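Local coordinates for large adhesion protein (Lap) involved in biofilm formation (Marinobacter hydrocarbonoclasticus, PDB 6XI3) that probably serves as a calcium-dependent extender of a bacterial adhesin involved in biofilm formation, built of tandem Ig-like beta-sandwich domains, at residues A[59-64]-A[73-78]; A[323-328]-A[335-340]; A[350-355]-A[389-394]. One frame throughout, in Å; residues are numbered along the deposited sequence.

Contact 1 (A[59-64]-A[73-78]); sequences VAITIT and AIATVG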
loop_
_atom_site.group_PDB
_atom_site.type_symbol
_atom_site.label_atom_id
_atom_site.label_comp_id
_atom_site.label_asym_id
_atom_site.label_seq_id
_atom_site.Cartn_x
_atom_site.Cartn_y
_atom_site.Cartn_z
ATOM N N VAL A 59 -66.343 -18.672 -15.893
ATOM C CA VAL A 59 -64.936 -19.004 -16.208
ATOM C C VAL A 59 -64.116 -18.740 -14.954
ATOM O O VAL A 59 -64.134 -17.611 -14.483
ATOM C CB VAL A 59 -64.390 -18.192 -17.381
ATOM C CG1 VAL A 59 -62.960 -18.596 -17.682
ATOM C CG2 VAL A 59 -65.262 -18.302 -18.612
ATOM N N ALA A 60 -63.475 -19.772 -14.413
ATOM C CA ALA A 60 -62.568 -19.640 -13.248
ATOM C C ALA A 60 -61.201 -19.224 -13.787
ATOM O O ALA A 60 -60.758 -19.715 -14.863
ATOM C CB ALA A 60 -62.471 -20.931 -12.474
ATOM N N ILE A 61 -60.544 -18.320 -13.090
ATOM C CA ILE A 61 -59.266 -17.786 -13.595
ATOM C C ILE A 61 -58.266 -17.856 -12.457
ATOM O O ILE A 61 -58.641 -17.536 -11.327
ATOM C CB ILE A 61 -59.466 -16.365 -14.112
ATOM C CG1 ILE A 61 -60.216 -16.381 -15.436
ATOM C CG2 ILE A 61 -58.131 -15.656 -14.243
ATOM C CD1 ILE A 61 -60.939 -15.112 -15.674
ATOM N N THR A 62 -57.055 -18.281 -12.759
ATOM C CA THR A 62 -55.915 -18.099 -11.826
ATOM C C THR A 62 -54.853 -17.264 -12.532
ATOM O O THR A 62 -54.655 -17.381 -13.781
ATOM C CB THR A 62 -55.375 -19.425 -11.287
ATOM O OG1 THR A 62 -54.874 -20.068 -12.456
ATOM C CG2 THR A 62 -56.433 -20.249 -10.583
ATOM N N ILE A 63 -54.220 -16.404 -11.755
ATOM C CA ILE A 63 -53.005 -15.686 -12.202
ATOM C C ILE A 63 -51.933 -16.079 -11.201
ATOM O O ILE A 63 -52.147 -15.821 -10.009
ATOM C CB ILE A 63 -53.219 -14.174 -12.262
ATOM C CG1 ILE A 63 -54.564 -13.833 -12.908
ATOM C CG2 ILE A 63 -52.028 -13.557 -12.986
ATOM C CD1 ILE A 63 -54.779 -12.370 -13.089
ATOM N N THR A 64 -50.890 -16.745 -11.691
ATOM C CA THR A 64 -49.773 -17.271 -10.885
ATOM C C THR A 64 -48.498 -16.496 -11.221
ATOM O O THR A 64 -48.169 -16.334 -12.411
ATOM C CB THR A 64 -49.581 -18.774 -11.142
ATOM O OG1 THR A 64 -50.856 -19.364 -10.930
ATOM C CG2 THR A 64 -48.552 -19.419 -10.246
ATOM N N ALA A 73 -59.825 -15.449 -9.665
ATOM C CA ALA A 73 -60.895 -14.593 -10.216
ATOM C C ALA A 73 -61.954 -15.451 -10.913
ATOM O O ALA A 73 -61.746 -16.667 -11.113
ATOM C CB ALA A 73 -60.320 -13.553 -11.143
ATOM N N ILE A 74 -63.085 -14.830 -11.200
ATOM C CA ILE A 74 -64.233 -15.506 -11.864
ATOM C C ILE A 74 -64.916 -14.479 -12.751
ATOM O O ILE A 74 -65.073 -13.287 -12.333
ATOM C CB ILE A 74 -65.168 -16.140 -10.815
ATOM C CG1 ILE A 74 -66.155 -17.138 -11.419
ATOM C CG2 ILE A 74 -65.883 -15.075 -10.019
ATOM C CD1 ILE A 74 -66.730 -18.085 -10.385
ATOM N N ALA A 75 -65.349 -14.925 -13.916
ATOM C CA ALA A 75 -66.085 -14.077 -14.873
ATOM C C ALA A 75 -67.326 -14.800 -15.360
ATOM O O ALA A 75 -67.296 -16.042 -15.364
ATOM C CB ALA A 75 -65.204 -13.758 -16.045
ATOM N N THR A 76 -68.323 -14.056 -15.849
ATOM C CA THR A 76 -69.545 -14.675 -16.429
ATOM C C THR A 76 -69.497 -14.636 -17.971
ATOM O O THR A 76 -69.195 -13.601 -18.585
ATOM C CB THR A 76 -70.815 -14.083 -15.829
ATOM O OG1 THR A 76 -70.917 -14.443 -14.446
ATOM C CG2 THR A 76 -72.044 -14.561 -16.578
ATOM N N VAL A 77 -69.817 -15.761 -18.589
ATOM C CA VAL A 77 -69.987 -15.904 -20.058
ATOM C C VAL A 77 -71.229 -15.129 -20.505
ATOM O O VAL A 77 -72.364 -15.411 -19.996
ATOM C CB VAL A 77 -70.041 -17.393 -20.448
ATOM C CG1 VAL A 77 -70.290 -17.567 -21.922
ATOM C CG2 VAL A 77 -68.776 -18.138 -20.030
ATOM N N GLY A 78 -71.048 -14.244 -21.478
ATOM C CA GLY A 78 -72.133 -13.412 -22.022
ATOM C C GLY A 78 -72.999 -14.197 -22.997
ATOM O O GLY A 78 -72.659 -15.387 -23.327
#

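Contact 2 (A[323-328]-A[335-340]); sequences VSLDTV and VDLSGT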
loop_
_atom_site.group_PDB
_atom_site.type_symbol
_atom_site.label_atom_id
_atom_site.label_comp_id
_atom_site.label_asym_id
_atom_site.label_seq_id
_atom_site.Cartn_x
_atom_site.Cartn_y
_atom_site.Cartn_z
ATOM N N VAL A 323 57.345 14.954 9.633
ATOM C CA VAL A 323 57.901 16.242 10.121
ATOM C C VAL A 323 59.364 16.301 9.679
ATOM O O VAL A 323 59.995 15.231 9.556
ATOM C CB VAL A 323 57.746 16.387 11.642
ATOM C CG1 VAL A 323 58.619 15.398 12.389
ATOM C CG2 VAL A 323 58.042 17.808 12.093
ATOM N N SER A 324 59.853 17.517 9.438
ATOM C CA SER A 324 61.247 17.807 9.042
ATOM C C SER A 324 61.783 18.951 9.903
ATOM O O SER A 324 61.071 19.954 10.114
ATOM C CB SER A 324 61.353 18.105 7.569
ATOM O OG SER A 324 62.644 18.620 7.271
ATOM N N LEU A 325 62.995 18.782 10.426
ATOM C CA LEU A 325 63.729 19.897 11.055
ATOM C C LEU A 325 64.541 20.564 9.945
ATOM O O LEU A 325 65.581 20.008 9.548
ATOM C CB LEU A 325 64.591 19.355 12.188
ATOM C CG LEU A 325 65.463 20.376 12.901
ATOM C CD1 LEU A 325 64.647 21.550 13.419
ATOM C CD2 LEU A 325 66.203 19.693 14.047
ATOM N N ASP A 326 64.031 21.697 9.462
ATOM C CA ASP A 326 64.565 22.435 8.289
ATOM C C ASP A 326 65.795 23.262 8.675
ATOM O O ASP A 326 66.753 23.229 7.921
ATOM C CB ASP A 326 63.478 23.291 7.668
ATOM C CG ASP A 326 62.331 22.430 7.155
ATOM O OD1 ASP A 326 62.577 21.256 6.777
ATOM O OD2 ASP A 326 61.224 22.912 7.184
ATOM N N THR A 327 65.772 23.967 9.801
ATOM C CA THR A 327 66.856 24.895 10.200
ATOM C C THR A 327 66.959 24.907 11.711
ATOM O O THR A 327 65.909 24.967 12.359
ATOM C CB THR A 327 66.559 26.344 9.774
ATOM O OG1 THR A 327 66.155 26.330 8.414
ATOM C CG2 THR A 327 67.722 27.303 9.939
ATOM N N VAL A 328 68.180 24.857 12.228
ATOM C CA VAL A 328 68.518 25.269 13.612
ATOM C C VAL A 328 69.340 26.539 13.449
ATOM O O VAL A 328 70.411 26.440 12.819
ATOM C CB VAL A 328 69.295 24.179 14.359
ATOM C CG1 VAL A 328 69.690 24.639 15.750
ATOM C CG2 VAL A 328 68.514 22.866 14.421
ATOM N N VAL A 335 64.302 27.267 15.687
ATOM C CA VAL A 335 64.210 26.184 14.688
ATOM C C VAL A 335 63.077 26.509 13.718
ATOM O O VAL A 335 62.135 27.218 14.095
ATOM C CB VAL A 335 64.056 24.792 15.316
ATOM C CG1 VAL A 335 65.245 24.463 16.201
ATOM C CG2 VAL A 335 62.760 24.631 16.084
ATOM N N ASP A 336 63.239 26.085 12.474
ATOM C CA ASP A 336 62.146 26.084 11.479
ATOM C C ASP A 336 61.823 24.612 11.236
ATOM O O ASP A 336 62.787 23.841 11.037
ATOM C CB ASP A 336 62.519 26.830 10.193
ATOM C CG ASP A 336 62.915 28.296 10.374
ATOM O OD1 ASP A 336 62.620 28.896 11.419
ATOM O OD2 ASP A 336 63.510 28.826 9.445
ATOM N N LEU A 337 60.533 24.260 11.287
ATOM C CA LEU A 337 59.999 22.890 11.131
ATOM C C LEU A 337 59.002 22.933 9.979
ATOM O O LEU A 337 58.417 23.971 9.778
ATOM C CB LEU A 337 59.259 22.465 12.404
ATOM C CG LEU A 337 60.048 22.553 13.698
ATOM C CD1 LEU A 337 59.148 22.241 14.864
ATOM C CD2 LEU A 337 61.234 21.597 13.677
ATOM N N SER A 338 58.819 21.837 9.257
ATOM C CA SER A 338 57.742 21.697 8.255
ATOM C C SER A 338 57.271 20.245 8.244
ATOM O O SER A 338 58.006 19.390 8.769
ATOM C CB SER A 338 58.211 22.115 6.893
ATOM O OG SER A 338 59.394 21.434 6.568
ATOM N N GLY A 339 56.117 19.983 7.629
ATOM C CA GLY A 339 55.654 18.597 7.498
ATOM C C GLY A 339 54.582 18.456 6.447
ATOM O O GLY A 339 54.175 19.457 5.870
ATOM N N THR A 340 54.137 17.226 6.260
ATOM C CA THR A 340 53.074 16.862 5.310
ATOM C C THR A 340 52.129 15.958 6.068
ATOM O O THR A 340 52.554 15.320 7.062
ATOM C CB THR A 340 53.614 16.161 4.043
ATOM O OG1 THR A 340 54.220 14.924 4.423
ATOM C CG2 THR A 340 54.623 17.000 3.286
#

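Contact 3 (A[350-355]-A[389-394]); sequences VNVTIT and LTVEAS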
loop_
_atom_site.group_PDB
_atom_site.type_symbol
_atom_site.label_atom_id
_atom_site.label_comp_id
_atom_site.label_asym_id
_atom_site.label_seq_id
_atom_site.Cartn_x
_atom_site.Cartn_y
_atom_site.Cartn_z
ATOM N N VAL A 350 48.257 20.551 14.549
ATOM C CA VAL A 350 49.436 19.675 14.651
ATOM C C VAL A 350 50.118 20.040 15.957
ATOM O O VAL A 350 50.513 21.210 16.053
ATOM C CB VAL A 350 50.445 19.891 13.509
ATOM C CG1 VAL A 350 51.548 18.854 13.632
ATOM C CG2 VAL A 350 49.791 19.877 12.129
ATOM N N ASN A 351 50.298 19.090 16.869
ATOM C CA ASN A 351 51.064 19.334 18.128
ATOM C C ASN A 351 52.525 18.943 17.880
ATOM O O ASN A 351 52.774 17.814 17.361
ATOM C CB ASN A 351 50.454 18.615 19.349
ATOM C CG ASN A 351 49.097 19.167 19.759
ATOM O OD1 ASN A 351 48.067 18.760 19.231
ATOM N ND2 ASN A 351 49.064 20.104 20.688
ATOM N N VAL A 352 53.459 19.820 18.275
ATOM C CA VAL A 352 54.923 19.626 18.076
ATOM C C VAL A 352 55.616 19.726 19.435
ATOM O O VAL A 352 55.257 20.599 20.221
ATOM C CB VAL A 352 55.491 20.633 17.067
ATOM C CG1 VAL A 352 57.005 20.562 16.972
ATOM C CG2 VAL A 352 54.882 20.449 15.683
ATOM N N THR A 353 56.500 18.778 19.733
ATOM C CA THR A 353 57.434 18.832 20.898
ATOM C C THR A 353 58.868 18.813 20.368
ATOM O O THR A 353 59.146 18.100 19.377
ATOM C CB THR A 353 57.203 17.661 21.863
ATOM O OG1 THR A 353 57.466 16.515 21.052
ATOM C CG2 THR A 353 55.804 17.607 22.456
ATOM N N ILE A 354 59.738 19.623 20.965
ATOM C CA ILE A 354 61.204 19.568 20.732
ATOM C C ILE A 354 61.805 19.256 22.103
ATOM O O ILE A 354 61.554 20.049 23.010
ATOM C CB ILE A 354 61.711 20.897 20.159
ATOM C CG1 ILE A 354 60.929 21.280 18.896
ATOM C CG2 ILE A 354 63.203 20.840 19.889
ATOM C CD1 ILE A 354 60.733 22.761 18.788
ATOM N N THR A 355 62.460 18.106 22.228
ATOM C CA THR A 355 63.094 17.624 23.468
ATOM C C THR A 355 64.613 17.715 23.295
ATOM O O THR A 355 65.121 17.255 22.287
ATOM C CB THR A 355 62.575 16.219 23.788
ATOM O OG1 THR A 355 61.151 16.361 23.724
ATOM C CG2 THR A 355 63.058 15.689 25.129
ATOM N N LEU A 389 68.691 17.116 19.593
ATOM C CA LEU A 389 67.298 17.612 19.582
ATOM C C LEU A 389 66.471 16.513 18.939
ATOM O O LEU A 389 66.920 15.982 17.913
ATOM C CB LEU A 389 67.154 18.891 18.747
ATOM C CG LEU A 389 67.765 20.170 19.311
ATOM C CD1 LEU A 389 67.344 21.363 18.466
ATOM C CD2 LEU A 389 67.385 20.397 20.763
ATOM N N THR A 390 65.308 16.230 19.516
ATOM C CA THR A 390 64.290 15.344 18.918
ATOM C C THR A 390 63.004 16.147 18.766
ATOM O O THR A 390 62.544 16.717 19.762
ATOM C CB THR A 390 64.044 14.088 19.760
ATOM O OG1 THR A 390 65.314 13.474 19.946
ATOM C CG2 THR A 390 63.084 13.139 19.074
ATOM N N VAL A 391 62.528 16.241 17.534
ATOM C CA VAL A 391 61.258 16.917 17.176
ATOM C C VAL A 391 60.219 15.803 17.026
ATOM O O VAL A 391 60.519 14.834 16.313
ATOM C CB VAL A 391 61.412 17.721 15.880
ATOM C CG1 VAL A 391 60.067 18.243 15.367
ATOM C CG2 VAL A 391 62.406 18.871 16.050
ATOM N N GLU A 392 59.073 15.926 17.698
ATOM C CA GLU A 392 57.926 14.995 17.538
ATOM C C GLU A 392 56.718 15.824 17.074
ATOM O O GLU A 392 56.444 16.873 17.661
ATOM C CB GLU A 392 57.705 14.225 18.840
ATOM C CG GLU A 392 56.445 13.367 18.860
ATOM C CD GLU A 392 56.564 12.023 18.154
ATOM O OE1 GLU A 392 57.660 11.715 17.626
ATOM O OE2 GLU A 392 55.559 11.277 18.136
ATOM N N ALA A 393 56.032 15.371 16.033
ATOM C CA ALA A 393 54.773 15.993 15.577
ATOM C C ALA A 393 53.655 14.951 15.575
ATOM O O ALA A 393 53.913 13.795 15.188
ATOM C CB ALA A 393 54.993 16.603 14.222
ATOM N N SER A 394 52.448 15.376 15.961
ATOM C CA SER A 394 51.235 14.527 16.043
ATOM C C SER A 394 49.991 15.268 15.548
ATOM O O SER A 394 49.820 16.476 15.826
ATOM C CB SER A 394 51.011 14.041 17.429
ATOM O OG SER A 394 50.113 12.936 17.378
HETATM O O HOH W 1 47.028 16.585 17.693
HETATM O O HOH W 2 60.216 15.802 21.333
#

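Contact 1 (A[59-64]-A[73-78])
V59, I61 and A73 bury the most surface where strand 58-64 pairs with strand 70-76 in a beta hairpin. V59 and A75 form an antiparallel hydrogen-bonded pair. V59 N donates to A75 O at 2.8 Å, and A75 N donates back to V59 O at 3.0 Å. I61 and A73 make the next such pair. Here A73 N meets I61 O at 2.9 Å with an almost straight N-H...O angle of 170°. I61 N donates back to A73 O at 2.8 Å. A60 and I74 form the non-hydrogen-bonded pair between them. At this step I74 CA makes a CA-H...O contact with V59 O at 3.4 Å.

V59, I61, A73 and A75 share one face of the sheet. V59 and A75 pack on Y83, while I61 and A73 pack on L85, both from strand 82-89. V59 holds CG1 opposite its backbone N (chi1 -179°). This leaves CG2 on the N side, where it meets V77 CG2 at 3.8 Å. The two valines cross at about a right angle. I61 CB lies 4.2 Å from A73 CB. A60 and I74 lie on the other, exposed face. The side chains of the two segments thus meet across the contact through carbon alone. Backbone bonds set the register, and valine, isoleucine and alanine side chains line the face turned to strand 82-89.

Contact 2 (A[323-328]-A[335-340])
A beta hairpin with a classic beta bulge is formed here by strands 320-329 and 334-342. Two residues, D326 and T327, stand opposite the single residue D336, which shifts the register by one. D336 O takes two backbone donors, D326 N at 2.9 Å and T327 N at 3.2 Å. Both reach it from the same face of its carbonyl plane. D336 N closes the pair on T327 O. The turned-in backbone of D326 (phi -79°, psi -44°) makes the bulge and turns its CB toward the other strand.

The carboxylate of D326 lies beside two serines. S324 OG, on its own strand, donates to D326 OD1 at 2.7 Å, nearly along the C-O axis. Across the hairpin, S338 OG is modelled 2.4 Å from D326 OD2. That is too short for a reliable bond, so this link is doubtful in detail. S324 and S338 are themselves a hydrogen-bonded backbone pair, with S324 N to S338 O at 2.7 Å. Beside the bulge, T327 and D336 lie side by side and point the same way, but D336 OD1 is held by G378 N of the next strand.

The other face is apolar. L325 CD1 is modelled 3.4 Å from L337 CD2, a short pair that is doubtful in detail. The same L325 CD1 lies 3.8 Å from V335 CB. V328 CG2 runs alongside V335 CG1 at 4.1 Å. Strand 374-380 continues the sheet beyond strand 334-342. The V335 and L337 side chains cross the sandwich to I354 and V352 of strand 349-356, and V323 reaches V391 and A393 of strand 387-396.

Contact 3 (A[350-355]-A[389-394])
I354 and V391 lie side by side and point the same way in the centre of an Ig-like beta-sandwich sheet. They belong to antiparallel strands 349-356 and 387-396, whose segments 350-355 and 389-394 run at 166° to each other. I354 CG1 approaches V391 CG2 at 4.0 Å. V352 meets V391 at a slant, with the two CG1 methyls 4.2 Å apart. V352 CG2 also rests on A393 CB at 4.1 Å. V350, V352 and I354 touch Y374, L376 and V379 of strand 374-380, respectively.

Three hydrogen-bonded pairs hold the register: N351 with S394, T353 with E392, and T355 with T390. Each gives two backbone bonds, and the shortest runs from E392 N to T353 O at 2.7 Å with an N-H...O angle of 168°. The side chains of these pairs lie on the face opposite V352 and I354. T353 and E392 run alongside each other there. T353 OG1 sits between its backbone N and carbonyl carbon (chi1 61°) and lies close against E392 CB. E392 bends away at its second torsion, and its chain packs on T404 and S406 of strand 402-411. Near T355 and T390 a water bridges both strands. It donates to T390 O at 3.0 Å, and it is hydrogen-bonded to T353 OG1 at 2.9 Å and to T355 OG1 at 2.6 Å.

Overall arrangement
Contact 1 comes first along the chain and lies near one end of the extended chain. Contacts 2 and 3 follow in series near the other end. The centres of contacts 1 and 2 are about 132 Å apart, and those of contacts 1 and 3 are about 129 Å apart. Contacts 2 and 3 share one domain, with centres about 10 Å apart. They lie on its two facing sheets and meet in the core, where L337 CD2 packs on V391 CG2 at 3.8 Å. The sequence repeats every 97 residues, so 59-64 corresponds to 350-355. Contact 1 therefore pairs the same strand with its other neighbour. Calcium ions bound between the domains are consistent with a stiff, extended chain.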